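Local coordinates for Mgp-operon protein 3 (Mycoplasma pneumoniae, PDB 6RJ1) that probably acts in adhesion to host cells, as a sugar-binding extracellular protein of the P40/P90 kind that works alongside the adhesin P1, at residues T174-L179 with N773-F778; S740-E745 with S761-Q766. All coordinates share one frame; numbering follows the deposited sequence.

Interaction 1. Residues T174-L179 with N773-F778; sequences TPNAGL and NSLLNF
T174 meets N773 at the start of a buried contact in which an Asx turn, made by N773 in the loop before strand 779-786, is held against the short helical turn 176-179 from far earlier in the chain. The carbonyl O of T174 approaches N773 CB and is joined to the side-chain amide of N773 by water 1, which donates to T174 O at 2.8 Å and accepts from N773 ND2. The hydroxyl of T174 turns elsewhere, to T171 N and E240. N176, at the first turn of the helix, carries the polar part. Its amide grips S774 with two bonds: OD1 accepts from S774 N at 3.0 Å, the donor tilted 25° from the carbonyl plane, while ND2 donates to S774 OG at 3.0 Å in a nearly straight bond lying in the amide plane. S774 OG is also hydrogen-bonded to S740 OG. Using both ends of the amide against one residue fixes its rotation. L179 closes the apolar side, its CD2 meeting L776 CD1 tip to tip at 3.9 Å and resting 4.0 Å from N773 CB. L775 CD1 sits more loosely against L179 CB, and L775 also packs on A672 and L673 of helix 666-673. What shapes the opposing loop is N773, whose chi1 of 87° sets CG between the backbone N and the carbonyl carbon. From there N773 OD1 accepts from L775 N at 3.0 Å. The same N773 OD1 accepts from L776 N at 2.8 Å, nearly along the C=O axis.

Interaction 2. Residues S740-E745 with S761-Q766; sequences SANFPE and STLESQ
The side-chain amide of N742 docks onto the backbone of 762-764, imitating a strand partner beside a single beta bridge between S740 and S765. Its OD1 accepts from E764 N at 2.8 Å and its ND2 donates to T762 O at 2.9 Å; ND2 lies above the plane of the T762 carbonyl, while T762 O lies near the plane of the N742 amide. Next to this pair, A741 N donates to E764 O at 2.9 Å, and S740 CA adds a CA-H...O contact to the same oxygen, so E764 is held through both its N-H and its carbonyl. The E764 side chain crosses that of N742 at about a right angle, with OE1 3.4 Å from ND2 but poorly angled for a bond. L763 CD2 touches S740 OG at 3.6 Å, a hydroxyl whose hydrogen-bond partner is S774 OG. Q766 OE1 comes within 3.4 Å of A741 CA. Farther out, L763 also rests on V669 of helix 666-673, and P744 packs on V669 and F670 of that same helix, tying both segments to it. At the other end of the contact, the side-chain amide of Q766 is positioned by a hydrogen bond from its NE2 to Y738 O.

Interaction 1 is the buried contact and interaction 2 the more open one, with A741, E764 and Q766 exposed; their centres lie about 11 Å apart. Three of the four segments come from the long connection between strands 723-732 and 779-786, and interaction 2 is nested within the loop that interaction 1 closes. An asparagine amide does the gripping in both, but N176 engages one residue's N-H and hydroxyl, whereas N742 engages backbone groups alone; leucine-to-leucine contacts and a water bridge occur across interaction 1. The two join directly where S774 OG meets S740 OG at 2.7 Å, a probable hydrogen bond, and N176 ND2 makes a weak one to L763 O.

Interaction 1. Residues T174-L179 with N773-F778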
ATOM      1  N   THR A 174      14.545  -0.194   7.041  1.00 64.72           N
ATOM      2  CA  THR A 174      14.120   1.004   7.761  1.00 64.20           C
ATOM      3  C   THR A 174      13.825   0.600   9.210  1.00 67.96           C
ATOM      4  O   THR A 174      12.905  -0.194   9.434  1.00 68.49           O
ATOM      5  CB  THR A 174      12.909   1.673   7.066  1.00 67.46           C
ATOM      6  OG1 THR A 174      13.243   1.990   5.712  1.00 63.32           O
ATOM      7  CG2 THR A 174      12.427   2.929   7.795  1.00 62.40           C
ATOM      8  N   PRO A 175      14.610   1.090  10.198  1.00 63.11           N
ATOM      9  CA  PRO A 175      14.334   0.712  11.593  1.00 62.45           C
ATOM     10  C   PRO A 175      13.189   1.521  12.204  1.00 66.76           C
ATOM     11  O   PRO A 175      12.846   2.585  11.689  1.00 66.03           O
ATOM     12  CB  PRO A 175      15.668   0.973  12.298  1.00 63.71           C
ATOM     13  CG  PRO A 175      16.342   2.024  11.493  1.00 68.19           C
ATOM     14  CD  PRO A 175      15.743   2.037  10.107  1.00 64.30           C
ATOM     15  N   ASN A 176      12.607   1.018  13.307  1.00 64.24           N
ATOM     16  CA  ASN A 176      11.517   1.664  14.056  1.00 63.80           C
ATOM     17  C   ASN A 176      11.813   3.136  14.408  1.00 65.94           C
ATOM     18  O   ASN A 176      10.947   3.978  14.189  1.00 65.53           O
ATOM     19  CB  ASN A 176      11.167   0.854  15.323  1.00 63.51           C
ATOM     20  CG  ASN A 176      10.246  -0.321  15.096  1.00 79.77           C
ATOM     21  OD1 ASN A 176       9.451  -0.377  14.140  1.00 70.11           O
ATOM     22  ND2 ASN A 176      10.313  -1.278  16.000  1.00 73.59           N
ATOM     23  N   ALA A 177      13.038   3.448  14.911  1.00 60.99           N
ATOM     24  CA  ALA A 177      13.458   4.814  15.253  1.00 60.30           C
ATOM     25  C   ALA A 177      13.541   5.718  14.010  1.00 64.11           C
ATOM     26  O   ALA A 177      13.335   6.932  14.111  1.00 63.71           O
ATOM     27  CB  ALA A 177      14.787   4.794  15.980  1.00 60.91           C
ATOM     28  N   GLY A 178      13.811   5.105  12.856  1.00 60.02           N
ATOM     29  CA  GLY A 178      13.842   5.784  11.569  1.00 59.64           C
ATOM     30  C   GLY A 178      12.465   6.304  11.208  1.00 64.53           C
ATOM     31  O   GLY A 178      12.361   7.347  10.576  1.00 65.14           O
ATOM     32  N   LEU A 179      11.386   5.606  11.623  1.00 60.30           N
ATOM     33  CA  LEU A 179      10.014   6.049  11.368  1.00 59.84           C
ATOM     34  C   LEU A 179       9.553   7.135  12.359  1.00 63.92           C
ATOM     35  O   LEU A 179       8.652   7.914  12.032  1.00 63.45           O
ATOM     36  CB  LEU A 179       9.033   4.860  11.397  1.00 59.63           C
ATOM     37  CG  LEU A 179       8.831   3.994  10.137  1.00 64.27           C
ATOM     38  CD1 LEU A 179       9.185   4.724   8.830  1.00 64.20           C
ATOM     39  CD2 LEU A 179       9.523   2.684  10.258  1.00 66.07           C
ATOM     40  N   ASN A 773      11.525  -3.085  10.786  1.00 66.58           N
ATOM     41  CA  ASN A 773      10.507  -2.421  11.598  1.00 65.76           C
ATOM     42  C   ASN A 773       9.411  -3.415  12.010  1.00 69.42           C
ATOM     43  O   ASN A 773       9.192  -4.410  11.317  1.00 68.73           O
ATOM     44  CB  ASN A 773       9.905  -1.221  10.845  1.00 63.45           C
ATOM     45  CG  ASN A 773       8.737  -1.567   9.954  1.00 74.41           C
ATOM     46  OD1 ASN A 773       7.580  -1.549  10.378  1.00 62.84           O
ATOM     47  ND2 ASN A 773       9.011  -1.905   8.704  1.00 64.15           N
ATOM     48  N   SER A 774       8.706  -3.115  13.117  1.00 66.02           N
ATOM     49  CA  SER A 774       7.584  -3.904  13.651  1.00 65.38           C
ATOM     50  C   SER A 774       6.397  -2.964  13.869  1.00 68.33           C
ATOM     51  O   SER A 774       5.574  -3.183  14.762  1.00 68.39           O
ATOM     52  CB  SER A 774       7.985  -4.562  14.972  1.00 67.93           C
ATOM     53  OG  SER A 774       8.323  -3.571  15.928  1.00 72.12           O
ATOM     54  N   LEU A 775       6.328  -1.911  13.036  1.00 63.59           N
ATOM     55  CA  LEU A 775       5.380  -0.817  13.135  1.00 62.53           C
ATOM     56  C   LEU A 775       4.403  -0.743  11.973  1.00 64.57           C
ATOM     57  O   LEU A 775       3.230  -0.421  12.186  1.00 64.60           O
ATOM     58  CB  LEU A 775       6.210   0.486  13.180  1.00 62.54           C
ATOM     59  CG  LEU A 775       5.827   1.682  14.077  1.00 66.98           C
ATOM     60  CD1 LEU A 775       5.703   2.941  13.264  1.00 66.72           C
ATOM     61  CD2 LEU A 775       4.605   1.442  14.931  1.00 69.28           C
ATOM     62  N   LEU A 776       4.893  -0.974  10.746  1.00 58.50           N
ATOM     63  CA  LEU A 776       4.100  -0.815   9.532  1.00 57.33           C
ATOM     64  C   LEU A 776       3.602  -2.111   8.964  1.00 62.77           C
ATOM     65  O   LEU A 776       4.374  -3.064   8.823  1.00 62.87           O
ATOM     66  CB  LEU A 776       4.883  -0.030   8.459  1.00 56.51           C
ATOM     67  CG  LEU A 776       5.666   1.192   8.931  1.00 60.59           C
ATOM     68  CD1 LEU A 776       6.642   1.642   7.889  1.00 60.59           C
ATOM     69  CD2 LEU A 776       4.745   2.328   9.357  1.00 62.93           C
ATOM     70  N   ASN A 777       2.308  -2.147   8.624  1.00 59.19           N
ATOM     71  CA  ASN A 777       1.717  -3.324   8.014  1.00 58.50           C
ATOM     72  C   ASN A 777       1.961  -3.331   6.508  1.00 61.99           C
ATOM     73  O   ASN A 777       2.194  -2.286   5.905  1.00 61.41           O
ATOM     74  CB  ASN A 777       0.242  -3.488   8.372  1.00 55.32           C
ATOM     75  CG  ASN A 777      -0.196  -4.934   8.411  1.00 67.42           C
ATOM     76  OD1 ASN A 777       0.514  -5.851   7.997  1.00 54.41           O
ATOM     77  ND2 ASN A 777      -1.383  -5.179   8.908  1.00 63.36           N
ATOM     78  N   PHE A 778       1.962  -4.520   5.920  1.00 58.77           N
ATOM     79  CA  PHE A 778       2.220  -4.719   4.501  1.00 58.71           C
ATOM     80  C   PHE A 778       1.305  -5.827   3.994  1.00 61.23           C
ATOM     81  O   PHE A 778       1.061  -6.790   4.704  1.00 60.82           O
ATOM     82  CB  PHE A 778       3.713  -5.055   4.321  1.00 60.67           C
ATOM     83  CG  PHE A 778       4.132  -5.698   3.024  1.00 62.13           C
ATOM     84  CD1 PHE A 778       4.424  -4.924   1.910  1.00 63.44           C
ATOM     85  CD2 PHE A 778       4.308  -7.069   2.937  1.00 65.41           C
ATOM     86  CE1 PHE A 778       4.848  -5.515   0.721  1.00 65.42           C
ATOM     87  CE2 PHE A 778       4.730  -7.657   1.744  1.00 66.27           C
ATOM     88  CZ  PHE A 778       4.997  -6.874   0.645  1.00 63.75           C
TER
HETATM   89  O   HOH W   1      11.673  -1.832   7.492  1.00 70.12           O

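Interaction 2. Residues S740-E745 with S761-Q766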
ATOM      1  N   SER A 740       6.827  -7.143  18.146  1.00 72.68           N
ATOM      2  CA  SER A 740       7.652  -6.227  18.923  1.00 73.03           C
ATOM      3  C   SER A 740       8.043  -6.906  20.226  1.00 80.62           C
ATOM      4  O   SER A 740       7.198  -7.520  20.887  1.00 80.19           O
ATOM      5  CB  SER A 740       6.899  -4.932  19.214  1.00 74.16           C
ATOM      6  OG  SER A 740       6.737  -4.157  18.041  1.00 78.46           O
ATOM      7  N   ALA A 741       9.327  -6.801  20.591  1.00 80.42           N
ATOM      8  CA  ALA A 741       9.871  -7.402  21.809  1.00 81.59           C
ATOM      9  C   ALA A 741       9.326  -6.752  23.072  1.00 88.85           C
ATOM     10  O   ALA A 741       8.964  -7.462  24.003  1.00 88.50           O
ATOM     11  CB  ALA A 741      11.392  -7.335  21.795  1.00 82.23           C
ATOM     12  N   ASN A 742       9.244  -5.412  23.093  1.00 88.77           N
ATOM     13  CA  ASN A 742       8.799  -4.642  24.255  1.00 90.38           C
ATOM     14  C   ASN A 742       7.441  -3.958  24.035  1.00 99.36           C
ATOM     15  O   ASN A 742       7.296  -2.767  24.345  1.00 99.74           O
ATOM     16  CB  ASN A 742       9.891  -3.612  24.650  1.00 89.61           C
ATOM     17  CG  ASN A 742      10.195  -2.561  23.583  1.00100.40           C
ATOM     18  OD1 ASN A 742       9.887  -2.722  22.387  1.00 80.93           O
ATOM     19  ND2 ASN A 742      10.802  -1.457  23.999  1.00 91.73           N
ATOM     20  N   PHE A 743       6.442  -4.701  23.512  1.00 98.94           N
ATOM     21  CA  PHE A 743       5.110  -4.130  23.280  1.00100.02           C
ATOM     22  C   PHE A 743       4.471  -3.657  24.600  1.00108.41           C
ATOM     23  O   PHE A 743       4.535  -4.378  25.604  1.00108.24           O
ATOM     24  CB  PHE A 743       4.188  -5.069  22.485  1.00101.41           C
ATOM     25  CG  PHE A 743       3.818  -6.371  23.158  1.00102.69           C
ATOM     26  CD1 PHE A 743       2.657  -6.473  23.918  1.00105.31           C
ATOM     27  CD2 PHE A 743       4.599  -7.508  22.985  1.00104.81           C
ATOM     28  CE1 PHE A 743       2.306  -7.678  24.527  1.00106.21           C
ATOM     29  CE2 PHE A 743       4.243  -8.716  23.586  1.00107.70           C
ATOM     30  CZ  PHE A 743       3.099  -8.793  24.354  1.00105.90           C
ATOM     31  N   PRO A 744       3.938  -2.417  24.646  1.00107.76           N
ATOM     32  CA  PRO A 744       3.363  -1.921  25.906  1.00108.75           C
ATOM     33  C   PRO A 744       1.955  -2.444  26.202  1.00115.18           C
ATOM     34  O   PRO A 744       1.346  -3.107  25.362  1.00114.92           O
ATOM     35  CB  PRO A 744       3.412  -0.392  25.746  1.00110.39           C
ATOM     36  CG  PRO A 744       3.805  -0.130  24.317  1.00114.26           C
ATOM     37  CD  PRO A 744       3.812  -1.417  23.572  1.00109.56           C
ATOM     38  N   GLU A 745       1.453  -2.166  27.416  1.00113.47           N
ATOM     39  CA  GLU A 745       0.120  -2.580  27.847  1.00114.13           C
ATOM     40  C   GLU A 745      -0.496  -1.553  28.777  1.00119.57           C
ATOM     41  O   GLU A 745       0.157  -1.116  29.725  1.00119.19           O
ATOM     42  CB  GLU A 745       0.104  -4.007  28.444  1.00115.70           C
ATOM     43  CG  GLU A 745       1.399  -4.472  29.102  1.00127.10           C
ATOM     44  CD  GLU A 745       1.638  -5.973  29.090  1.00143.51           C
ATOM     45  OE1 GLU A 745       1.999  -6.525  30.155  1.00139.03           O
ATOM     46  OE2 GLU A 745       1.468  -6.596  28.017  1.00130.59           O
ATOM     47  N   SER A 761      10.484   5.339  18.737  1.00 71.21           N
ATOM     48  CA  SER A 761      11.937   5.276  18.833  1.00 70.59           C
ATOM     49  C   SER A 761      12.441   4.240  19.839  1.00 75.97           C
ATOM     50  O   SER A 761      13.524   3.698  19.626  1.00 76.20           O
ATOM     51  CB  SER A 761      12.526   6.656  19.111  1.00 71.74           C
ATOM     52  OG  SER A 761      11.967   7.230  20.279  1.00 76.37           O
ATOM     53  N   THR A 762      11.662   3.934  20.903  1.00 73.21           N
ATOM     54  CA  THR A 762      12.076   2.950  21.924  1.00 73.15           C
ATOM     55  C   THR A 762      11.533   1.530  21.642  1.00 76.96           C
ATOM     56  O   THR A 762      11.993   0.573  22.272  1.00 76.05           O
ATOM     57  CB  THR A 762      11.764   3.430  23.344  1.00 78.89           C
ATOM     58  OG1 THR A 762      10.353   3.533  23.520  1.00 79.88           O
ATOM     59  CG2 THR A 762      12.444   4.750  23.673  1.00 76.94           C
ATOM     60  N   LEU A 763      10.598   1.398  20.669  1.00 73.70           N
ATOM     61  CA  LEU A 763      10.014   0.126  20.238  1.00 73.19           C
ATOM     62  C   LEU A 763      11.094  -0.728  19.569  1.00 79.43           C
ATOM     63  O   LEU A 763      11.810  -0.245  18.681  1.00 78.81           O
ATOM     64  CB  LEU A 763       8.830   0.361  19.280  1.00 72.74           C
ATOM     65  CG  LEU A 763       7.883  -0.823  19.036  1.00 76.41           C
ATOM     66  CD1 LEU A 763       6.946  -1.042  20.216  1.00 76.30           C
ATOM     67  CD2 LEU A 763       7.074  -0.616  17.775  1.00 75.94           C
ATOM     68  N   GLU A 764      11.231  -1.982  20.050  1.00 77.90           N
ATOM     69  CA  GLU A 764      12.209  -2.981  19.610  1.00 77.91           C
ATOM     70  C   GLU A 764      11.532  -4.017  18.714  1.00 81.31           C
ATOM     71  O   GLU A 764      10.578  -4.672  19.144  1.00 81.47           O
ATOM     72  CB  GLU A 764      12.835  -3.696  20.828  1.00 79.40           C
ATOM     73  CG  GLU A 764      13.649  -2.813  21.763  1.00 94.81           C
ATOM     74  CD  GLU A 764      14.005  -3.441  23.103  1.00125.99           C
ATOM     75  OE1 GLU A 764      13.970  -2.713  24.122  1.00122.94           O
ATOM     76  OE2 GLU A 764      14.315  -4.655  23.142  1.00123.88           O
ATOM     77  N   SER A 765      12.039  -4.191  17.490  1.00 76.56           N
ATOM     78  CA  SER A 765      11.475  -5.176  16.573  1.00 75.76           C
ATOM     79  C   SER A 765      12.092  -6.551  16.765  1.00 78.96           C
ATOM     80  O   SER A 765      13.319  -6.677  16.828  1.00 78.04           O
ATOM     81  CB  SER A 765      11.641  -4.729  15.126  1.00 79.00           C
ATOM     82  OG  SER A 765      11.312  -5.775  14.224  1.00 89.12           O
ATOM     83  N   GLN A 766      11.232  -7.585  16.826  1.00 75.63           N
ATOM     84  CA  GLN A 766      11.638  -8.989  16.902  1.00 75.24           C
ATOM     85  C   GLN A 766      11.052  -9.781  15.708  1.00 80.80           C
ATOM     86  O   GLN A 766      11.079 -11.016  15.695  1.00 81.71           O
ATOM     87  CB  GLN A 766      11.334  -9.618  18.280  1.00 75.97           C
ATOM     88  CG  GLN A 766       9.856  -9.875  18.571  1.00 85.93           C
ATOM     89  CD  GLN A 766       9.586 -10.434  19.948  1.00 99.59           C
ATOM     90  OE1 GLN A 766      10.484 -10.617  20.779  1.00 99.54           O
ATOM     91  NE2 GLN A 766       8.320 -10.696  20.230  1.00 85.46           N
TER